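Local atomic coordinates of CghA (Chaetomium globosum, PDB entry 6KBC), a protein that belongs to the Diels-Alderase family, built from two calycin-like, mainly beta-stranded domains, and binds the ligand WK1 in a pocket. Residues 64-69 with 144-149. Sequence-based numbering, arbitrary orientation.
Sequences VSFFRD and TTVVFD. With WK1 ((2S)-3-[(2S,4E)-4-[[(1R,2S,4aR,6S,8R,8aS)-2-[(E)-but-2-en-2-yl]-6,8-dimethyl-1,2,4a,5,6,7,8,8a-octahydronaphthalen-1-yl]-oxidanyl-methylidene]-3,5-bis(oxidanylidene)pyrrolidin-2-yl]-2-methyl-2-oxidanyl-propanoic acid), chain B.
In the calycin-like N-terminal domain two strands face each other across a buried apolar core, 64-69 and 144-149, and Val64, Phe66, Val146 and Phe148 fill the gap. The axes of the two short segments cross at 83° and come no nearer than 10.7 Å, so side chains alone bridge them, without a hydrogen bond. Compact valines meet longer rings: Phe66 and Phe148 approach from opposite strands, each presenting its ring edge to a valine. Val146 CG1, anti to the backbone N (chi1 -179°), is thereby directed at the edge of the Phe66 ring, near the ring plane and 3.8 Å from Phe66 CZ. Phe148 reaches back with its CZ 3.9 Å from Val64 CG2, while Val64 CG1 lies 4.4 Å from Val146 CG1. Trp118 and Phe135 add edge-to-face contacts to Phe66, and Ile81 touches both Val64 and Phe148.

Alternation along strand 64-69 turns Ser65 and Phe67 to the other side, into the WK1 pocket. Small and polar, Ser65 suits a place beside a ligand oxygen, and Ser65 CB also lies above one face of the Phe67 ring, offset toward its rim. Phe67 CE1 makes an apolar contact with WK1 C11 at 3.6 Å, obliquely, and Ser65 OG donates a 2.7 Å hydrogen bond to WK1 O5.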
loop_
_atom_site.group_PDB
_atom_site.type_symbol
_atom_site.label_atom_id
_atom_site.label_comp_id
_atom_site.label_asym_id
_atom_site.label_seq_id
_atom_site.Cartn_x
_atom_site.Cartn_y
_atom_site.Cartn_z
ATOM N N VAL A 64 -6.006 -5.858 -0.263
ATOM C CA VAL A 64 -6.159 -6.282 -1.643
ATOM C C VAL A 64 -5.524 -5.214 -2.513
ATOM O O VAL A 64 -5.695 -4.013 -2.267
ATOM C CB VAL A 64 -7.649 -6.504 -2.004
ATOM C CG1 VAL A 64 -8.472 -5.251 -1.710
ATOM C CG2 VAL A 64 -7.795 -6.924 -3.446
ATOM N N SER A 65 -4.756 -5.645 -3.501
ATOM C CA SER A 65 -4.255 -4.747 -4.526
ATOM C C SER A 65 -4.870 -5.193 -5.840
ATOM O O SER A 65 -4.727 -6.357 -6.227
ATOM C CB SER A 65 -2.719 -4.760 -4.598
ATOM O OG SER A 65 -2.172 -4.101 -3.468
ATOM N N PHE A 66 -5.593 -4.285 -6.488
ATOM C CA PHE A 66 -6.078 -4.506 -7.840
ATOM C C PHE A 66 -4.985 -4.067 -8.807
ATOM O O PHE A 66 -4.607 -2.889 -8.828
ATOM C CB PHE A 66 -7.366 -3.733 -8.093
ATOM C CG PHE A 66 -8.531 -4.197 -7.255
ATOM C CD1 PHE A 66 -8.703 -3.725 -5.963
ATOM C CD2 PHE A 66 -9.461 -5.098 -7.765
ATOM C CE1 PHE A 66 -9.793 -4.140 -5.184
ATOM C CE2 PHE A 66 -10.549 -5.515 -6.994
ATOM C CZ PHE A 66 -10.709 -5.037 -5.704
ATOM N N PHE A 67 -4.489 -5.010 -9.601
ATOM C CA PHE A 67 -3.346 -4.796 -10.474
ATOM C C PHE A 67 -3.758 -4.806 -11.941
ATOM O O PHE A 67 -4.549 -5.652 -12.371
ATOM C CB PHE A 67 -2.287 -5.885 -10.279
ATOM C CG PHE A 67 -1.485 -5.761 -9.016
ATOM C CD1 PHE A 67 -0.809 -4.589 -8.715
ATOM C CD2 PHE A 67 -1.361 -6.843 -8.156
ATOM C CE1 PHE A 67 -0.036 -4.491 -7.556
ATOM C CE2 PHE A 67 -0.591 -6.752 -7.003
ATOM C CZ PHE A 67 0.072 -5.575 -6.704
ATOM N N ARG A 68 -3.204 -3.864 -12.699
ATOM C CA ARG A 68 -2.993 -4.001 -14.136
ATOM C C ARG A 68 -1.484 -3.946 -14.345
ATOM O O ARG A 68 -0.878 -2.878 -14.209
ATOM C CB ARG A 68 -3.698 -2.893 -14.916
ATOM C CG ARG A 68 -5.218 -2.958 -14.912
ATOM C CD ARG A 68 -5.744 -1.686 -15.518
ATOM N NE ARG A 68 -7.171 -1.732 -15.812
ATOM C CZ ARG A 68 -7.790 -0.826 -16.557
ATOM N NH1 ARG A 68 -7.095 0.178 -17.077
ATOM N NH2 ARG A 68 -9.096 -0.915 -16.787
ATOM N N ASP A 69 -0.876 -5.089 -14.645
ATOM C CA ASP A 69 0.578 -5.204 -14.779
ATOM C C ASP A 69 0.901 -5.635 -16.209
ATOM O O ASP A 69 0.735 -6.807 -16.568
ATOM C CB ASP A 69 1.141 -6.186 -13.751
ATOM C CG ASP A 69 2.670 -6.169 -13.683
ATOM O OD1 ASP A 69 3.317 -5.630 -14.605
ATOM O OD2 ASP A 69 3.231 -6.704 -12.700
ATOM N N THR A 144 -15.519 4.118 0.222
ATOM C CA THR A 144 -15.203 3.089 -0.746
ATOM C C THR A 144 -16.026 1.859 -0.433
ATOM O O THR A 144 -16.460 1.650 0.699
ATOM C CB THR A 144 -13.718 2.656 -0.745
ATOM O OG1 THR A 144 -13.479 1.792 0.370
ATOM C CG2 THR A 144 -12.809 3.829 -0.652
ATOM N N THR A 145 -16.182 1.019 -1.444
ATOM C CA THR A 145 -16.732 -0.310 -1.263
ATOM C C THR A 145 -15.953 -1.265 -2.138
ATOM O O THR A 145 -15.745 -0.995 -3.321
ATOM C CB THR A 145 -18.227 -0.355 -1.613
ATOM O OG1 THR A 145 -18.916 0.593 -0.791
ATOM C CG2 THR A 145 -18.787 -1.732 -1.345
ATOM N N VAL A 146 -15.507 -2.365 -1.551
ATOM C CA VAL A 146 -14.830 -3.429 -2.272
ATOM C C VAL A 146 -15.650 -4.687 -2.070
ATOM O O VAL A 146 -16.008 -5.016 -0.938
ATOM C CB VAL A 146 -13.392 -3.620 -1.767
ATOM C CG1 VAL A 146 -12.708 -4.712 -2.546
ATOM C CG2 VAL A 146 -12.647 -2.299 -1.860
ATOM N N VAL A 147 -15.968 -5.375 -3.161
ATOM C CA VAL A 147 -16.851 -6.528 -3.098
ATOM C C VAL A 147 -16.204 -7.686 -3.829
ATOM O O VAL A 147 -15.767 -7.543 -4.975
ATOM C CB VAL A 147 -18.238 -6.225 -3.691
ATOM C CG1 VAL A 147 -19.115 -7.462 -3.606
ATOM C CG2 VAL A 147 -18.874 -5.055 -2.962
ATOM N N PHE A 148 -16.142 -8.827 -3.163
ATOM C CA PHE A 148 -15.624 -10.053 -3.742
ATOM C C PHE A 148 -16.777 -11.016 -3.965
ATOM O O PHE A 148 -17.598 -11.227 -3.065
ATOM C CB PHE A 148 -14.569 -10.682 -2.832
ATOM C CG PHE A 148 -13.399 -9.771 -2.557
ATOM C CD1 PHE A 148 -12.374 -9.649 -3.484
ATOM C CD2 PHE A 148 -13.348 -9.014 -1.401
ATOM C CE1 PHE A 148 -11.302 -8.802 -3.246
ATOM C CE2 PHE A 148 -12.274 -8.164 -1.155
ATOM C CZ PHE A 148 -11.258 -8.058 -2.080
ATOM N N ASP A 149 -16.837 -11.580 -5.164
ATOM C CA ASP A 149 -17.776 -12.648 -5.503
ATOM C C ASP A 149 -16.954 -13.708 -6.226
ATOM O O ASP A 149 -16.957 -13.796 -7.452
ATOM C CB ASP A 149 -18.952 -12.120 -6.347
ATOM C CG ASP A 149 -19.982 -13.200 -6.660
ATOM O OD1 ASP A 149 -19.941 -14.282 -6.031
ATOM O OD2 ASP A 149 -20.824 -12.964 -7.554
HETATM O O WK1 B . 1.156 -11.686 -4.010
HETATM C C17 WK1 B . 0.792 -10.955 -3.126
HETATM O O1 WK1 B . -0.202 -11.163 -2.490
HETATM C C19 WK1 B . 1.582 -9.759 -2.780
HETATM O O2 WK1 B . 2.778 -9.688 -3.477
HETATM C C18 WK1 B . 1.960 -9.831 -1.333
HETATM C C20 WK1 B . 0.683 -8.619 -3.170
HETATM C C22 WK1 B . 1.128 -7.355 -2.555
HETATM N N WK1 B . 0.270 -6.192 -2.684
HETATM C C21 WK1 B . 1.001 -5.136 -3.026
HETATM O O5 WK1 B . 0.479 -3.943 -3.186
HETATM C C23 WK1 B . 2.417 -6.832 -2.947
HETATM O O4 WK1 B . 3.539 -7.520 -3.010
HETATM C C24 WK1 B . 2.425 -5.439 -3.233
HETATM C C16 WK1 B . 3.569 -4.619 -3.616
HETATM O O3 WK1 B . 4.707 -5.192 -3.698
HETATM C C9 WK1 B . 3.430 -3.162 -3.762
HETATM C C8 WK1 B . 3.597 -2.718 -2.281
HETATM C C12 WK1 B . 2.964 -3.550 -1.185
HETATM C C13 WK1 B . 1.787 -3.272 -0.670
HETATM C C90 WK1 B . 1.188 -4.115 0.403
HETATM C C14 WK1 B . 3.680 -4.739 -0.651
HETATM C C7 WK1 B . 5.040 -2.594 -1.896
HETATM C C6 WK1 B . 5.830 -1.862 -2.635
HETATM C C3 WK1 B . 5.306 -1.436 -3.970
HETATM C C4 WK1 B . 4.470 -2.499 -4.653
HETATM C C5 WK1 B . 3.777 -1.829 -5.824
HETATM C C11 WK1 B . 3.081 -2.854 -6.664
HETATM C C2 WK1 B . 6.300 -0.804 -4.909
HETATM C C1 WK1 B . 5.476 -0.002 -5.866
HETATM C C10 WK1 B . 6.252 0.897 -6.771
HETATM C C WK1 B . 4.679 -0.969 -6.687
#